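Local coordinates for polysaccharide deacetylase (Ammonifex degensii, PDB 4WCJ), which probably removes N-acetyl groups from poly-beta-1,6-N-acetyl-D-glucosamine as a zinc-binding family 4 carbohydrate esterase, at residues D80-L88 / N235-V243; T30-C41 / R245-V256. All blocks are in the same frame, centred on the assembly; numbering follows the deposited sequence.

Interaction 1: D80-L88 / N235-V243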
loop_
_atom_site.group_PDB
_atom_site.type_symbol
_atom_site.label_atom_id
_atom_site.label_comp_id
_atom_site.label_asym_id
_atom_site.label_seq_id
_atom_site.Cartn_x
_atom_site.Cartn_y
_atom_site.Cartn_z
ATOM N N ASP A 80 7.298 -13.222 -2.734
ATOM C CA ASP A 80 7.727 -14.539 -3.161
ATOM C C ASP A 80 6.688 -15.177 -4.088
ATOM O O ASP A 80 7.041 -15.933 -4.991
ATOM C CB ASP A 80 8.004 -15.429 -1.949
ATOM C CG ASP A 80 9.195 -14.957 -1.147
ATOM O OD1 ASP A 80 10.058 -14.262 -1.722
ATOM O OD2 ASP A 80 9.265 -15.268 0.056
ATOM N N TYR A 81 5.414 -14.857 -3.878
ATOM C CA TYR A 81 4.355 -15.386 -4.728
ATOM C C TYR A 81 4.437 -14.806 -6.131
ATOM O O TYR A 81 4.491 -15.541 -7.111
ATOM C CB TYR A 81 2.978 -15.096 -4.130
ATOM C CG TYR A 81 1.819 -15.509 -5.013
ATOM C CD1 TYR A 81 1.501 -16.843 -5.195
ATOM C CD2 TYR A 81 1.035 -14.556 -5.653
ATOM C CE1 TYR A 81 0.437 -17.225 -5.996
ATOM C CE2 TYR A 81 -0.034 -14.930 -6.460
ATOM C CZ TYR A 81 -0.326 -16.264 -6.626
ATOM O OH TYR A 81 -1.380 -16.652 -7.411
ATOM N N LEU A 82 4.460 -13.478 -6.208
ATOM C CA LEU A 82 4.490 -12.778 -7.490
ATOM C C LEU A 82 5.783 -13.029 -8.249
ATOM O O LEU A 82 5.813 -12.981 -9.479
ATOM C CB LEU A 82 4.293 -11.283 -7.273
ATOM C CG LEU A 82 2.869 -10.918 -6.860
ATOM C CD1 LEU A 82 2.699 -9.411 -6.810
ATOM C CD2 LEU A 82 1.865 -11.530 -7.824
ATOM N N ALA A 83 6.850 -13.311 -7.507
ATOM C CA ALA A 83 8.118 -13.654 -8.126
ATOM C C ALA A 83 8.140 -15.131 -8.500
ATOM O O ALA A 83 9.112 -15.607 -9.078
ATOM C CB ALA A 83 9.276 -13.323 -7.200
ATOM N N GLY A 84 7.073 -15.850 -8.151
ATOM C CA GLY A 84 6.954 -17.265 -8.465
ATOM C C GLY A 84 8.057 -18.082 -7.816
ATOM O O GLY A 84 8.336 -19.214 -8.218
ATOM N N ARG A 85 8.679 -17.487 -6.802
ATOM C CA ARG A 85 9.834 -18.050 -6.112
ATOM C C ARG A 85 9.392 -18.982 -4.989
ATOM O O ARG A 85 10.061 -19.974 -4.678
ATOM C CB ARG A 85 10.706 -16.913 -5.588
ATOM C CG ARG A 85 11.525 -17.220 -4.377
ATOM C CD ARG A 85 11.789 -15.933 -3.632
ATOM N NE ARG A 85 12.338 -14.900 -4.504
ATOM C CZ ARG A 85 11.988 -13.618 -4.463
ATOM N NH1 ARG A 85 11.077 -13.199 -3.594
ATOM N NH2 ARG A 85 12.547 -12.752 -5.296
ATOM N N ILE A 86 8.266 -18.657 -4.371
ATOM C CA ILE A 86 7.497 -19.668 -3.665
ATOM C C ILE A 86 6.329 -19.931 -4.570
ATOM O O ILE A 86 6.116 -19.193 -5.531
ATOM C CB ILE A 86 7.001 -19.234 -2.276
ATOM C CG1 ILE A 86 5.954 -18.123 -2.419
ATOM C CG2 ILE A 86 8.177 -18.865 -1.378
ATOM C CD1 ILE A 86 5.301 -17.710 -1.120
ATOM N N HIS A 87 5.555 -20.963 -4.280
ATOM C CA HIS A 87 4.593 -21.399 -5.268
ATOM C C HIS A 87 3.150 -21.484 -4.798
ATOM O O HIS A 87 2.748 -22.457 -4.161
ATOM C CB HIS A 87 5.034 -22.748 -5.833
ATOM C CG HIS A 87 6.160 -22.639 -6.812
ATOM N ND1 HIS A 87 7.469 -22.920 -6.479
ATOM C CD2 HIS A 87 6.177 -22.251 -8.109
ATOM C CE1 HIS A 87 8.239 -22.724 -7.532
ATOM N NE2 HIS A 87 7.480 -22.315 -8.536
ATOM N N LEU A 88 2.402 -20.428 -5.110
ATOM C CA LEU A 88 0.953 -20.490 -5.269
ATOM C C LEU A 88 0.300 -21.030 -3.981
ATOM O O LEU A 88 0.874 -20.837 -2.916
ATOM C CB LEU A 88 0.650 -21.312 -6.530
ATOM C CG LEU A 88 1.034 -20.621 -7.847
ATOM C CD1 LEU A 88 2.500 -20.851 -8.218
ATOM C CD2 LEU A 88 0.115 -21.035 -8.991
ATOM N N ASN A 235 -3.392 -10.280 -9.491
ATOM C CA ASN A 235 -1.965 -10.470 -9.712
ATOM C C ASN A 235 -1.601 -11.949 -9.694
ATOM O O ASN A 235 -2.114 -12.709 -8.875
ATOM C CB ASN A 235 -1.153 -9.699 -8.667
ATOM C CG ASN A 235 -1.394 -8.196 -8.742
ATOM O OD1 ASN A 235 -0.864 -7.512 -9.619
ATOM N ND2 ASN A 235 -2.209 -7.680 -7.829
ATOM N N ARG A 236 -0.724 -12.343 -10.615
ATOM C CA ARG A 236 -0.352 -13.743 -10.802
ATOM C C ARG A 236 1.165 -13.919 -10.700
ATOM O O ARG A 236 1.909 -12.956 -10.877
ATOM C CB ARG A 236 -0.859 -14.243 -12.160
ATOM C CG ARG A 236 -2.379 -14.272 -12.298
ATOM C CD ARG A 236 -2.989 -15.434 -11.524
ATOM N NE ARG A 236 -2.498 -16.725 -12.008
ATOM C CZ ARG A 236 -2.772 -17.896 -11.438
ATOM N NH1 ARG A 236 -2.275 -19.015 -11.950
ATOM N NH2 ARG A 236 -3.542 -17.952 -10.358
ATOM N N PRO A 237 1.633 -15.148 -10.409
ATOM C CA PRO A 237 3.085 -15.363 -10.365
ATOM C C PRO A 237 3.765 -14.930 -11.663
ATOM O O PRO A 237 3.246 -15.187 -12.753
ATOM C CB PRO A 237 3.208 -16.873 -10.151
ATOM C CG PRO A 237 1.953 -17.252 -9.447
ATOM C CD PRO A 237 0.884 -16.354 -10.014
ATOM N N GLY A 238 4.901 -14.253 -11.539
ATOM C CA GLY A 238 5.612 -13.747 -12.698
ATOM C C GLY A 238 5.253 -12.314 -13.046
ATOM O O GLY A 238 5.659 -11.801 -14.089
ATOM N N ASP A 239 4.488 -11.664 -12.177
ATOM C CA ASP A 239 4.130 -10.266 -12.395
ATOM C C ASP A 239 5.140 -9.321 -11.757
ATOM O O ASP A 239 5.160 -8.137 -12.068
ATOM C CB ASP A 239 2.733 -9.970 -11.845
ATOM C CG ASP A 239 1.627 -10.367 -12.806
ATOM O OD1 ASP A 239 1.932 -10.720 -13.966
ATOM O OD2 ASP A 239 0.447 -10.312 -12.400
ATOM N N ALA A 240 5.967 -9.842 -10.852
ATOM C CA ALA A 240 6.962 -9.015 -10.178
ATOM C C ALA A 240 7.868 -8.335 -11.203
ATOM O O ALA A 240 8.209 -8.936 -12.215
ATOM C CB ALA A 240 7.790 -9.860 -9.196
ATOM N N PRO A 241 8.282 -7.088 -10.933
ATOM C CA PRO A 241 8.078 -6.347 -9.684
ATOM C C PRO A 241 6.806 -5.512 -9.593
ATOM O O PRO A 241 6.659 -4.797 -8.612
ATOM C CB PRO A 241 9.304 -5.424 -9.633
ATOM C CG PRO A 241 9.748 -5.261 -11.083
ATOM C CD PRO A 241 9.043 -6.299 -11.918
ATOM N N PHE A 242 5.906 -5.581 -10.570
ATOM C CA PHE A 242 4.777 -4.657 -10.587
ATOM C C PHE A 242 3.482 -5.256 -10.049
ATOM O O PHE A 242 3.060 -6.336 -10.479
ATOM C CB PHE A 242 4.577 -4.133 -12.007
ATOM C CG PHE A 242 5.769 -3.416 -12.522
ATOM C CD1 PHE A 242 6.076 -2.155 -12.043
ATOM C CD2 PHE A 242 6.616 -4.016 -13.438
ATOM C CE1 PHE A 242 7.196 -1.489 -12.490
ATOM C CE2 PHE A 242 7.739 -3.353 -13.895
ATOM C CZ PHE A 242 8.029 -2.084 -13.414
ATOM N N VAL A 243 2.867 -4.549 -9.104
ATOM C CA VAL A 243 1.683 -5.047 -8.404
ATOM C C VAL A 243 0.460 -4.141 -8.559
ATOM O O VAL A 243 0.455 -3.005 -8.082
ATOM C CB VAL A 243 1.948 -5.216 -6.893
ATOM C CG1 VAL A 243 0.855 -6.054 -6.269
ATOM C CG2 VAL A 243 3.306 -5.865 -6.645
#

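Interaction 2: T30-C41 / R245-V256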
loop_
_atom_site.group_PDB
_atom_site.type_symbol
_atom_site.label_atom_id
_atom_site.label_comp_id
_atom_site.label_asym_id
_atom_site.label_seq_id
_atom_site.Cartn_x
_atom_site.Cartn_y
_atom_site.Cartn_z
ATOM N N THR A 30 -13.025 -2.136 -12.129
ATOM C CA THR A 30 -12.552 -3.194 -11.239
ATOM C C THR A 30 -13.043 -4.566 -11.707
ATOM O O THR A 30 -14.137 -5.003 -11.346
ATOM C CB THR A 30 -13.010 -2.958 -9.780
ATOM O OG1 THR A 30 -12.598 -1.654 -9.347
ATOM C CG2 THR A 30 -12.411 -4.003 -8.855
ATOM N N HIS A 31 -12.224 -5.241 -12.506
ATOM C CA HIS A 31 -12.610 -6.511 -13.114
ATOM C C HIS A 31 -11.734 -7.650 -12.604
ATOM O O HIS A 31 -10.548 -7.714 -12.923
ATOM C CB HIS A 31 -12.524 -6.399 -14.631
ATOM C CG HIS A 31 -13.235 -5.200 -15.178
ATOM N ND1 HIS A 31 -14.535 -5.248 -15.628
ATOM C CD2 HIS A 31 -12.837 -3.912 -15.312
ATOM C CE1 HIS A 31 -14.904 -4.046 -16.033
ATOM N NE2 HIS A 31 -13.893 -3.216 -15.849
ATOM N N LEU A 32 -12.318 -8.545 -11.811
ATOM C CA LEU A 32 -11.532 -9.549 -11.093
ATOM C C LEU A 32 -12.080 -10.964 -11.262
ATOM O O LEU A 32 -13.215 -11.245 -10.876
ATOM C CB LEU A 32 -11.476 -9.205 -9.606
ATOM C CG LEU A 32 -11.068 -7.785 -9.206
ATOM C CD1 LEU A 32 -11.064 -7.648 -7.687
ATOM C CD2 LEU A 32 -9.706 -7.430 -9.777
ATOM N N GLN A 33 -11.271 -11.850 -11.838
ATOM C CA GLN A 33 -11.651 -13.253 -11.975
ATOM C C GLN A 33 -10.476 -14.189 -11.696
ATOM O O GLN A 33 -9.328 -13.875 -12.012
ATOM C CB GLN A 33 -12.210 -13.528 -13.374
ATOM C CG GLN A 33 -13.552 -12.865 -13.656
ATOM C CD GLN A 33 -14.017 -13.058 -15.087
ATOM O OE1 GLN A 33 -13.520 -13.932 -15.800
ATOM N NE2 GLN A 33 -14.973 -12.238 -15.517
ATOM N N GLY A 34 -10.771 -15.336 -11.092
ATOM C CA GLY A 34 -9.792 -16.400 -10.954
ATOM C C GLY A 34 -8.904 -16.361 -9.725
ATOM O O GLY A 34 -8.831 -15.358 -9.013
ATOM N N ASP A 35 -8.223 -17.480 -9.484
ATOM C CA ASP A 35 -7.262 -17.597 -8.392
ATOM C C ASP A 35 -6.076 -16.668 -8.609
ATOM O O ASP A 35 -5.644 -16.444 -9.736
ATOM C CB ASP A 35 -6.765 -19.042 -8.255
ATOM C CG ASP A 35 -7.813 -19.976 -7.672
ATOM O OD1 ASP A 35 -8.755 -19.493 -7.010
ATOM O OD2 ASP A 35 -7.681 -21.201 -7.864
ATOM N N GLY A 36 -5.536 -16.137 -7.521
ATOM C CA GLY A 36 -4.415 -15.225 -7.620
ATOM C C GLY A 36 -4.430 -14.230 -6.479
ATOM O O GLY A 36 -5.215 -14.372 -5.545
ATOM N N LEU A 37 -3.582 -13.210 -6.575
ATOM C CA LEU A 37 -3.405 -12.237 -5.504
ATOM C C LEU A 37 -4.073 -10.899 -5.788
ATOM O O LEU A 37 -3.679 -10.199 -6.715
ATOM C CB LEU A 37 -1.917 -11.997 -5.261
ATOM C CG LEU A 37 -1.557 -10.850 -4.308
ATOM C CD1 LEU A 37 -2.031 -11.137 -2.889
ATOM C CD2 LEU A 37 -0.062 -10.569 -4.341
ATOM N N VAL A 38 -5.063 -10.538 -4.981
ATOM C CA VAL A 38 -5.635 -9.195 -5.040
ATOM C C VAL A 38 -5.071 -8.364 -3.895
ATOM O O VAL A 38 -4.994 -8.828 -2.760
ATOM C CB VAL A 38 -7.186 -9.222 -4.985
ATOM C CG1 VAL A 38 -7.750 -7.870 -4.570
ATOM C CG2 VAL A 38 -7.748 -9.658 -6.330
ATOM N N VAL A 39 -4.642 -7.146 -4.203
ATOM C CA VAL A 39 -4.049 -6.280 -3.200
ATOM C C VAL A 39 -4.950 -5.069 -2.977
ATOM O O VAL A 39 -5.211 -4.306 -3.904
ATOM C CB VAL A 39 -2.631 -5.834 -3.618
ATOM C CG1 VAL A 39 -1.990 -5.000 -2.532
ATOM C CG2 VAL A 39 -1.761 -7.053 -3.908
ATOM N N LEU A 40 -5.437 -4.904 -1.747
ATOM C CA LEU A 40 -6.362 -3.813 -1.444
ATOM C C LEU A 40 -5.608 -2.561 -1.019
ATOM O O LEU A 40 -4.619 -2.642 -0.294
ATOM C CB LEU A 40 -7.344 -4.226 -0.347
ATOM C CG LEU A 40 -8.080 -5.549 -0.558
ATOM C CD1 LEU A 40 -8.984 -5.864 0.631
ATOM C CD2 LEU A 40 -8.870 -5.531 -1.846
ATOM N N CYS A 41 -6.068 -1.409 -1.496
ATOM C CA CYS A 41 -5.506 -0.130 -1.097
ATOM C C CYS A 41 -6.533 0.694 -0.324
ATOM O O CYS A 41 -7.529 1.165 -0.886
ATOM C CB CYS A 41 -5.010 0.658 -2.310
ATOM S SG CYS A 41 -4.408 2.316 -1.900
ATOM N N ARG A 245 -3.135 -2.787 -7.624
ATOM C CA ARG A 245 -3.963 -2.743 -6.420
ATOM C C ARG A 245 -5.358 -2.212 -6.717
ATOM O O ARG A 245 -5.541 -1.366 -7.599
ATOM C CB ARG A 245 -3.320 -1.876 -5.330
ATOM C CG ARG A 245 -1.930 -2.304 -4.886
ATOM C CD ARG A 245 -1.464 -1.427 -3.738
ATOM N NE ARG A 245 -1.341 -0.038 -4.172
ATOM C CZ ARG A 245 -1.218 0.996 -3.349
ATOM N NH1 ARG A 245 -1.200 0.802 -2.036
ATOM N NH2 ARG A 245 -1.110 2.223 -3.842
ATOM N N VAL A 246 -6.331 -2.715 -5.966
ATOM C CA VAL A 246 -7.695 -2.222 -6.009
ATOM C C VAL A 246 -7.911 -1.147 -4.950
ATOM O O VAL A 246 -7.837 -1.427 -3.763
ATOM C CB VAL A 246 -8.718 -3.349 -5.766
ATOM C CG1 VAL A 246 -10.145 -2.785 -5.801
ATOM C CG2 VAL A 246 -8.541 -4.466 -6.786
ATOM N N LEU A 247 -8.177 0.083 -5.377
ATOM C CA LEU A 247 -8.539 1.125 -4.428
ATOM C C LEU A 247 -9.926 0.802 -3.874
ATOM O O LEU A 247 -10.903 0.785 -4.626
ATOM C CB LEU A 247 -8.532 2.507 -5.099
ATOM C CG LEU A 247 -8.871 3.694 -4.187
ATOM C CD1 LEU A 247 -7.695 3.983 -3.257
ATOM C CD2 LEU A 247 -9.250 4.932 -4.991
ATOM N N VAL A 248 -10.012 0.532 -2.574
ATOM C CA VAL A 248 -11.291 0.180 -1.961
ATOM C C VAL A 248 -12.230 1.382 -1.878
ATOM O O VAL A 248 -11.904 2.406 -1.280
ATOM C CB VAL A 248 -11.110 -0.407 -0.551
ATOM C CG1 VAL A 248 -12.465 -0.815 0.038
ATOM C CG2 VAL A 248 -10.156 -1.593 -0.587
ATOM N N THR A 249 -13.396 1.240 -2.499
ATOM C CA THR A 249 -14.442 2.257 -2.478
ATOM C C THR A 249 -15.777 1.544 -2.293
ATOM O O THR A 249 -15.830 0.316 -2.358
ATOM C CB THR A 249 -14.474 3.087 -3.782
ATOM O OG1 THR A 249 -14.887 2.251 -4.869
ATOM C CG2 THR A 249 -13.118 3.704 -4.089
ATOM N N PRO A 250 -16.863 2.300 -2.063
ATOM C CA PRO A 250 -18.163 1.619 -2.037
ATOM C C PRO A 250 -18.475 0.908 -3.353
ATOM O O PRO A 250 -19.176 -0.101 -3.342
ATOM C CB PRO A 250 -19.149 2.761 -1.790
ATOM C CG PRO A 250 -18.365 3.760 -1.033
ATOM C CD PRO A 250 -16.970 3.697 -1.600
ATOM N N ASP A 251 -17.937 1.415 -4.459
ATOM C CA ASP A 251 -18.212 0.851 -5.780
ATOM C C ASP A 251 -17.314 -0.329 -6.149
ATOM O O ASP A 251 -17.717 -1.202 -6.918
ATOM C CB ASP A 251 -18.086 1.937 -6.850
ATOM C CG ASP A 251 -19.307 2.827 -6.917
ATOM O OD1 ASP A 251 -20.410 2.354 -6.559
ATOM O OD2 ASP A 251 -19.166 3.996 -7.334
ATOM N N SER A 252 -16.100 -0.357 -5.609
ATOM C CA SER A 252 -15.152 -1.408 -5.964
ATOM C C SER A 252 -15.276 -2.621 -5.053
ATOM O O SER A 252 -14.934 -3.734 -5.450
ATOM C CB SER A 252 -13.718 -0.880 -5.921
ATOM O OG SER A 252 -13.344 -0.538 -4.602
ATOM N N TRP A 253 -15.755 -2.408 -3.830
ATOM C CA TRP A 253 -15.894 -3.513 -2.884
ATOM C C TRP A 253 -16.788 -4.658 -3.384
ATOM O O TRP A 253 -16.410 -5.816 -3.231
ATOM C CB TRP A 253 -16.412 -3.022 -1.530
ATOM C CG TRP A 253 -16.819 -4.171 -0.659
ATOM C CD1 TRP A 253 -18.087 -4.506 -0.279
ATOM C CD2 TRP A 253 -15.956 -5.168 -0.101
ATOM N NE1 TRP A 253 -18.064 -5.639 0.500
ATOM C CE2 TRP A 253 -16.767 -6.064 0.625
ATOM C CE3 TRP A 253 -14.574 -5.382 -0.131
ATOM C CZ2 TRP A 253 -16.241 -7.155 1.309
ATOM C CZ3 TRP A 253 -14.057 -6.468 0.541
ATOM C CH2 TRP A 253 -14.887 -7.339 1.254
ATOM N N PRO A 254 -17.972 -4.354 -3.965
ATOM C CA PRO A 254 -18.781 -5.463 -4.492
ATOM C C PRO A 254 -18.012 -6.382 -5.442
ATOM O O PRO A 254 -18.233 -7.592 -5.434
ATOM C CB PRO A 254 -19.910 -4.743 -5.236
ATOM C CG PRO A 254 -20.079 -3.471 -4.486
ATOM C CD PRO A 254 -18.693 -3.071 -4.056
ATOM N N GLN A 255 -17.108 -5.808 -6.227
ATOM C CA GLN A 255 -16.325 -6.570 -7.195
ATOM C C GLN A 255 -15.324 -7.490 -6.520
ATOM O O GLN A 255 -15.100 -8.612 -6.969
ATOM C CB GLN A 255 -15.592 -5.625 -8.144
ATOM C CG GLN A 255 -16.491 -4.568 -8.754
ATOM C CD GLN A 255 -17.649 -5.170 -9.519
ATOM O OE1 GLN A 255 -17.565 -6.295 -10.016
ATOM N NE2 GLN A 255 -18.743 -4.422 -9.618
ATOM N N VAL A 256 -14.710 -6.997 -5.451
ATOM C CA VAL A 256 -13.763 -7.797 -4.688
ATOM C C VAL A 256 -14.517 -8.910 -3.973
ATOM O O VAL A 256 -14.099 -10.070 -3.996
ATOM C CB VAL A 256 -12.980 -6.941 -3.674
ATOM C CG1 VAL A 256 -12.161 -7.828 -2.729
ATOM C CG2 VAL A 256 -12.081 -5.950 -4.402
HETATM O O HOH W 1 -8.998 3.835 -0.129
#

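Interaction 1: D80-L88 / N235-V243
A Schellman motif ends helix 75-82, and the type II turn from Arg236 to Asp239 meets the Leu82 carbonyl there. Gly238 N donates to Leu82 O at 2.6 Å. The donor stands 36° out of the carbonyl plane. Asp239 N and Ala240 N add weak bonds to Leu82 O. The turn is braced from within, since Arg236 N reaches Asp239 OD2 at 2.9 Å in an almost straight bond, from above the carboxylate plane, and the same carboxylate forms a salt bridge with Lys233. With CG anti to the backbone N (chi1 175°), the Tyr81 ring meets Pro237 over one face, Pro237 CG lying 4.1 Å from the centroid in a CH-pi contact. Asn235 O sits at the edge of that ring. Leu88 closes on the proline too, its CG 3.8 Å from Pro237 CG. The two branches of Leu82 part. CD1 meets Val243 CG2 at 3.6 Å, crossing it at about a right angle, while CD2 lies 3.6 Å from Asn235 CB. Leu37 of strand 36-42 touches both Tyr81 and Leu82. Leu82 O thus gets one short bond and two weak ones, next to apolar packing of Tyr81 on Pro237 and Leu82 on Val243 and Asn235 CB.

Interaction 2: T30-C41 / R245-V256
Arg245 lies beside Val39 and Cys41 where strands 36-41 and 245-247 run parallel in the barrel sheet. Its CB is 3.4 Å from Val39 O. CG rests on Val39 CG1 at 3.6 Å, with CD near the same methyl. The chain bends at chi3 (-63°), which lays one guanidinium face against Cys41 SG. The sulfur sits toward the rim, 3.5 Å from Arg245 NH1 and 3.7 Å from Arg245 CZ. The nitrogens bond to strands 226-229 and 91-99: NE to Thr229 O, NH1 to Thr96 OG1, and NH2 in a salt bridge to Asp98. Three backbone bonds join the segments. Val246 N donates to Val39 O at 2.8 Å, Cys41 N to Val246 O, and Val248 N to Cys41 O. On the other face, Val246 CG2 meets Val38 CG1 at 4.1 Å. Leu32 CD1 reaches Val256 CG2 at 3.8 Å, and Leu40 CD2 nears the same valine. Thr30 CG2 packs on Gln255 CB at 3.6 Å. Thr249 OG1 accepts from Ser252 N, an ST motif, and Ser252 OG bonds back to Leu247 O, tying turn to strand. The Val246 side is aliphatic here; the other mixes the Arg245 stem on Val39 with a tip whose rotation three outside partners fix.

Both interactions use strand 242-247, which pairs with strand 36-42 in the central parallel sheet. Interaction 1 joins its entry to the end of helix 75-82. Interaction 2 holds its later part and the following helix. Their centres are about 17 Å apart, yet they touch directly. Arg236 NH2 probably bonds to Asp35 O at 2.7 Å, and Asn235 O probably accepts from Leu37 N at 2.8 Å. Val243 CG1 also packs on Val39 CG2 at 3.7 Å. Interaction 2 is near the zinc site of Asp99, His157 and His162: the Arg245 side chain is about 7 Å from the zinc ion and about 5 Å from the His157 side chain. Interaction 1 lies away from that site.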